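Local coordinates for protein inosine-uridine nucleoside N-ribohydrolase (Xanthomonas oryzae pv. oryzae, PDB 4KL0) that is a bacterial effector that binds calcium and probably hydrolyses the N-glycosidic bond of nucleosides, at residues C136-V150 with E163-I177. Sequence-based numbering, arbitrary orientation.
Sequences CERLATSPHKLGMVV and EAGDLVREKVASITI
L139 is the hub of the tightly packed, buried part. Its two methyls part toward different residues: CD1 meets V168 CG2 at 3.6 Å, while CD2 reaches V172 CG2 at 3.7 Å. L167 closes the helix pair from the other segment, its CD1 lying 3.5 Å from C136 O. Helices 136-141 and 165-171 cross here at 50°.

The strands carry the same core inward. M148 runs across V172 at about a right angle, with SD 4.0 Å from V172 CG1, and lies alongside I175. V150 lies beside I175 and I177, pointing the same way. L161 of helix 155-163 covers both M148 and V168. Five backbone hydrogen bonds join the two segments. The first runs from L146 N to K171 O, at the end of helix 165-171, and the last from V150 N to T176 O. The last is nearly straight (171° at the hydrogen). On the face that carries V149, S174 and T176, one water bridges M148 O, S174 OG and T176 OG1; it donates to M148 O at 2.8 Å.

The solvent side is made by the chains of K145, exposed, and K171, partly exposed. K171 slides past L139 in the opposite direction, its CG 3.3 Å from L139 O. The bend at chi2 (-82°) turns CD toward S142 O, 3.3 Å away. The extended K145 chain passes over the end of helix 165-171, where its CE lies 3.3 Å from E170 O. These lysines make their contacts here through their carbon chains.

I151, directly after V150, is a calcium ligand. Strands 146-150 and 172-178 are parallel neighbours linked through helices 155-163 and 165-171, a beta-alpha-beta crossover of the Rossmann-like nucleoside hydrolase fold.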
loop_
_atom_site.group_PDB
_atom_site.type_symbol
_atom_site.label_atom_id
_atom_site.label_comp_id
_atom_site.label_asym_id
_atom_site.label_seq_id
_atom_site.Cartn_x
_atom_site.Cartn_y
_atom_site.Cartn_z
ATOM N N CYS A 136 11.153 15.029 7.842
ATOM C CA CYS A 136 11.664 15.582 9.102
ATOM C C CYS A 136 11.259 17.067 9.235
ATOM O O CYS A 136 10.644 17.493 10.260
ATOM C CB CYS A 136 13.187 15.445 9.199
ATOM S SG CYS A 136 13.798 13.773 9.572
ATOM N N GLU A 137 11.604 17.846 8.211
ATOM C CA GLU A 137 11.253 19.277 8.189
ATOM C C GLU A 137 9.762 19.492 8.358
ATOM O O GLU A 137 9.326 20.432 9.025
ATOM C CB GLU A 137 11.720 19.926 6.895
ATOM C CG GLU A 137 13.221 19.816 6.656
ATOM C CD GLU A 137 13.669 20.637 5.448
ATOM O OE1 GLU A 137 12.953 21.608 5.086
ATOM O OE2 GLU A 137 14.724 20.318 4.849
ATOM N N ARG A 138 8.955 18.610 7.766
ATOM C CA ARG A 138 7.524 18.751 7.877
ATOM C C ARG A 138 6.973 18.388 9.270
ATOM O O ARG A 138 6.034 19.026 9.745
ATOM C CB ARG A 138 6.802 17.975 6.743
ATOM C CG ARG A 138 5.273 18.065 6.862
ATOM C CD ARG A 138 4.570 17.370 5.685
ATOM N NE ARG A 138 5.016 17.869 4.392
ATOM C CZ ARG A 138 4.488 18.958 3.832
ATOM N NH1 ARG A 138 3.539 19.632 4.487
ATOM N NH2 ARG A 138 4.904 19.364 2.620
ATOM N N LEU A 139 7.542 17.372 9.926
ATOM C CA LEU A 139 7.111 17.032 11.283
ATOM C C LEU A 139 7.372 18.256 12.194
ATOM O O LEU A 139 6.603 18.542 13.109
ATOM C CB LEU A 139 7.870 15.799 11.805
ATOM C CG LEU A 139 7.410 14.489 11.151
ATOM C CD1 LEU A 139 8.237 13.329 11.647
ATOM C CD2 LEU A 139 5.917 14.255 11.440
ATOM N N ALA A 140 8.454 18.958 11.897
ATOM C CA ALA A 140 8.890 20.127 12.696
ATOM C C ALA A 140 7.881 21.261 12.652
ATOM O O ALA A 140 7.589 21.906 13.671
ATOM C CB ALA A 140 10.237 20.621 12.183
ATOM N N THR A 141 7.350 21.504 11.458
ATOM C CA THR A 141 6.554 22.695 11.183
ATOM C C THR A 141 5.065 22.399 10.985
ATOM O O THR A 141 4.299 23.252 10.510
ATOM C CB THR A 141 7.104 23.425 9.952
ATOM O OG1 THR A 141 6.389 24.655 9.756
ATOM C CG2 THR A 141 6.991 22.556 8.705
ATOM N N SER A 142 4.624 21.206 11.355
ATOM C CA SER A 142 3.189 20.967 11.292
ATOM C C SER A 142 2.477 21.323 12.578
ATOM O O SER A 142 2.883 20.886 13.657
ATOM C CB SER A 142 2.857 19.523 10.918
ATOM O OG SER A 142 3.210 19.305 9.574
ATOM N N PRO A 143 1.376 22.078 12.445
ATOM C CA PRO A 143 0.483 22.439 13.548
ATOM C C PRO A 143 -0.400 21.266 13.965
ATOM O O PRO A 143 -0.991 21.278 15.060
ATOM C CB PRO A 143 -0.351 23.570 12.953
ATOM C CG PRO A 143 -0.354 23.320 11.489
ATOM C CD PRO A 143 0.959 22.673 11.161
ATOM N N HIS A 144 -0.480 20.238 13.119
ATOM C CA HIS A 144 -1.330 19.088 13.441
ATOM C C HIS A 144 -0.579 17.781 13.255
ATOM O O HIS A 144 0.372 17.745 12.490
ATOM C CB HIS A 144 -2.568 19.123 12.560
ATOM C CG HIS A 144 -3.387 20.364 12.736
ATOM N ND1 HIS A 144 -3.119 21.537 12.057
ATOM C CD2 HIS A 144 -4.460 20.617 13.528
ATOM C CE1 HIS A 144 -4.005 22.452 12.410
ATOM N NE2 HIS A 144 -4.826 21.923 13.304
ATOM N N LYS A 145 -0.984 16.742 13.976
ATOM C CA LYS A 145 -0.302 15.447 13.874
ATOM C C LYS A 145 -0.535 14.836 12.478
ATOM O O LYS A 145 -1.611 15.008 11.913
ATOM C CB LYS A 145 -0.802 14.479 14.935
ATOM C CG LYS A 145 -0.337 14.854 16.358
ATOM C CD LYS A 145 -0.736 13.789 17.336
ATOM C CE LYS A 145 -0.254 14.135 18.745
ATOM N NZ LYS A 145 -0.505 13.017 19.676
ATOM N N LEU A 146 0.473 14.130 11.967
ATOM C CA LEU A 146 0.404 13.488 10.638
ATOM C C LEU A 146 0.236 11.983 10.834
ATOM O O LEU A 146 0.527 11.431 11.920
ATOM C CB LEU A 146 1.692 13.733 9.871
ATOM C CG LEU A 146 2.004 15.164 9.380
ATOM C CD1 LEU A 146 2.686 15.964 10.452
ATOM C CD2 LEU A 146 2.813 15.213 8.113
ATOM N N GLY A 147 -0.249 11.310 9.796
ATOM C CA GLY A 147 -0.277 9.848 9.816
ATOM C C GLY A 147 0.844 9.260 8.977
ATOM O O GLY A 147 1.285 9.865 8.005
ATOM N N MET A 148 1.359 8.105 9.383
ATOM C CA MET A 148 2.418 7.427 8.589
ATOM C C MET A 148 1.800 6.138 8.107
ATOM O O MET A 148 1.167 5.412 8.865
ATOM C CB MET A 148 3.659 7.045 9.437
ATOM C CG MET A 148 4.629 8.215 9.820
ATOM S SD MET A 148 6.006 7.756 11.021
ATOM C CE MET A 148 6.865 6.444 10.115
ATOM N N VAL A 149 1.929 5.868 6.820
ATOM C CA VAL A 149 1.364 4.639 6.254
ATOM C C VAL A 149 2.472 3.854 5.559
ATOM O O VAL A 149 3.184 4.391 4.669
ATOM C CB VAL A 149 0.253 5.010 5.253
ATOM C CG1 VAL A 149 -0.257 3.721 4.617
ATOM C CG2 VAL A 149 -0.917 5.769 5.980
ATOM N N VAL A 150 2.650 2.612 5.993
ATOM C CA VAL A 150 3.792 1.806 5.477
ATOM C C VAL A 150 3.256 0.675 4.653
ATOM O O VAL A 150 2.569 -0.209 5.151
ATOM C CB VAL A 150 4.631 1.279 6.658
ATOM C CG1 VAL A 150 5.739 0.360 6.164
ATOM C CG2 VAL A 150 5.106 2.477 7.519
ATOM N N GLU A 163 15.880 9.579 13.095
ATOM C CA GLU A 163 16.403 10.932 12.912
ATOM C C GLU A 163 15.515 11.968 13.566
ATOM O O GLU A 163 16.000 12.986 14.053
ATOM C CB GLU A 163 16.615 11.224 11.421
ATOM C CG GLU A 163 17.674 10.263 10.862
ATOM C CD GLU A 163 17.989 10.490 9.410
ATOM O OE1 GLU A 163 17.547 11.535 8.865
ATOM O OE2 GLU A 163 18.668 9.603 8.827
ATOM N N ALA A 164 14.215 11.694 13.653
ATOM C CA ALA A 164 13.301 12.715 14.141
ATOM C C ALA A 164 12.489 12.198 15.310
ATOM O O ALA A 164 11.340 12.583 15.502
ATOM C CB ALA A 164 12.408 13.189 13.017
ATOM N N GLY A 165 13.096 11.307 16.090
ATOM C CA GLY A 165 12.512 10.778 17.312
ATOM C C GLY A 165 11.946 11.799 18.289
ATOM O O GLY A 165 10.936 11.539 18.947
ATOM N N ASP A 166 12.574 12.964 18.370
ATOM C CA ASP A 166 12.033 14.055 19.181
ATOM C C ASP A 166 10.653 14.501 18.618
ATOM O O ASP A 166 9.672 14.705 19.364
ATOM C CB ASP A 166 13.054 15.225 19.259
ATOM C CG ASP A 166 13.602 15.671 17.858
ATOM O OD1 ASP A 166 13.821 14.805 16.965
ATOM O OD2 ASP A 166 13.831 16.903 17.643
ATOM N N LEU A 167 10.573 14.632 17.304
ATOM C CA LEU A 167 9.363 15.191 16.687
ATOM C C LEU A 167 8.237 14.175 16.647
ATOM O O LEU A 167 7.056 14.513 16.886
ATOM C CB LEU A 167 9.643 15.717 15.273
ATOM C CG LEU A 167 10.832 16.698 15.154
ATOM C CD1 LEU A 167 11.231 17.032 13.694
ATOM C CD2 LEU A 167 10.640 17.976 16.003
ATOM N N VAL A 168 8.581 12.922 16.305
ATOM C CA VAL A 168 7.555 11.936 15.947
ATOM C C VAL A 168 6.676 11.693 17.156
ATOM O O VAL A 168 5.467 11.459 17.073
ATOM C CB VAL A 168 8.208 10.578 15.453
ATOM C CG1 VAL A 168 7.214 9.502 15.411
ATOM C CG2 VAL A 168 8.758 10.698 14.066
ATOM N N ARG A 169 7.281 11.793 18.324
ATOM C CA ARG A 169 6.535 11.518 19.536
ATOM C C ARG A 169 5.369 12.506 19.671
ATOM O O ARG A 169 4.281 12.124 20.052
ATOM C CB ARG A 169 7.484 11.547 20.760
ATOM C CG ARG A 169 6.836 11.049 22.064
ATOM C CD ARG A 169 7.843 11.040 23.239
ATOM N NE ARG A 169 8.889 12.051 23.029
ATOM C CZ ARG A 169 10.196 11.836 23.209
ATOM N NH1 ARG A 169 10.640 10.641 23.625
ATOM N NH2 ARG A 169 11.067 12.822 22.981
ATOM N N GLU A 170 5.570 13.766 19.275
ATOM C CA GLU A 170 4.514 14.766 19.422
ATOM C C GLU A 170 3.749 15.073 18.122
ATOM O O GLU A 170 2.653 15.657 18.164
ATOM C CB GLU A 170 5.091 16.040 20.055
ATOM C CG GLU A 170 5.871 15.678 21.354
ATOM C CD GLU A 170 6.612 16.856 21.990
ATOM O OE1 GLU A 170 7.800 16.638 22.350
ATOM O OE2 GLU A 170 6.006 17.964 22.160
ATOM N N LYS A 171 4.287 14.657 16.974
ATOM C CA LYS A 171 3.643 15.004 15.703
ATOM C C LYS A 171 3.121 13.809 14.829
ATOM O O LYS A 171 2.588 14.036 13.735
ATOM C CB LYS A 171 4.576 15.872 14.885
ATOM C CG LYS A 171 4.994 17.173 15.605
ATOM C CD LYS A 171 3.923 18.256 15.452
ATOM C CE LYS A 171 4.420 19.635 15.908
ATOM N NZ LYS A 171 3.888 20.094 17.256
ATOM N N VAL A 172 3.251 12.573 15.291
ATOM C CA VAL A 172 2.706 11.468 14.471
ATOM C C VAL A 172 1.569 10.805 15.204
ATOM O O VAL A 172 1.733 10.292 16.336
ATOM C CB VAL A 172 3.793 10.453 14.063
ATOM C CG1 VAL A 172 3.184 9.159 13.447
ATOM C CG2 VAL A 172 4.765 11.097 13.094
ATOM N N ALA A 173 0.402 10.805 14.578
ATOM C CA ALA A 173 -0.792 10.209 15.179
ATOM C C ALA A 173 -0.837 8.685 15.308
ATOM O O ALA A 173 -1.252 8.148 16.349
ATOM C CB ALA A 173 -2.061 10.717 14.473
ATOM N N SER A 174 -0.389 7.980 14.261
ATOM C CA SER A 174 -0.407 6.529 14.270
ATOM C C SER A 174 0.483 6.118 13.145
ATOM O O SER A 174 0.813 6.921 12.253
ATOM C CB SER A 174 -1.799 5.959 13.969
ATOM O OG SER A 174 -2.275 6.431 12.698
ATOM N N ILE A 175 0.842 4.850 13.192
ATOM C CA ILE A 175 1.618 4.212 12.112
ATOM C C ILE A 175 0.819 2.976 11.725
ATOM O O ILE A 175 0.548 2.098 12.556
ATOM C CB ILE A 175 3.020 3.778 12.558
ATOM C CG1 ILE A 175 3.830 4.974 13.044
ATOM C CG2 ILE A 175 3.718 3.011 11.398
ATOM C CD1 ILE A 175 5.195 4.609 13.619
ATOM N N THR A 176 0.455 2.869 10.452
ATOM C CA THR A 176 -0.371 1.755 9.990
ATOM C C THR A 176 0.451 1.025 8.949
ATOM O O THR A 176 1.027 1.658 8.057
ATOM C CB THR A 176 -1.679 2.256 9.285
ATOM O OG1 THR A 176 -2.378 3.140 10.181
ATOM C CG2 THR A 176 -2.641 1.129 8.948
ATOM N N ILE A 177 0.559 -0.286 9.093
ATOM C CA ILE A 177 1.587 -1.027 8.334
ATOM C C ILE A 177 0.943 -2.251 7.706
ATOM O O ILE A 177 0.153 -2.953 8.364
ATOM C CB ILE A 177 2.709 -1.587 9.297
ATOM C CG1 ILE A 177 3.376 -0.449 10.058
ATOM C CG2 ILE A 177 3.760 -2.432 8.503
ATOM C CD1 ILE A 177 4.319 -0.970 11.215
HETATM O O HOH W 1 -1.303 5.820 10.157
#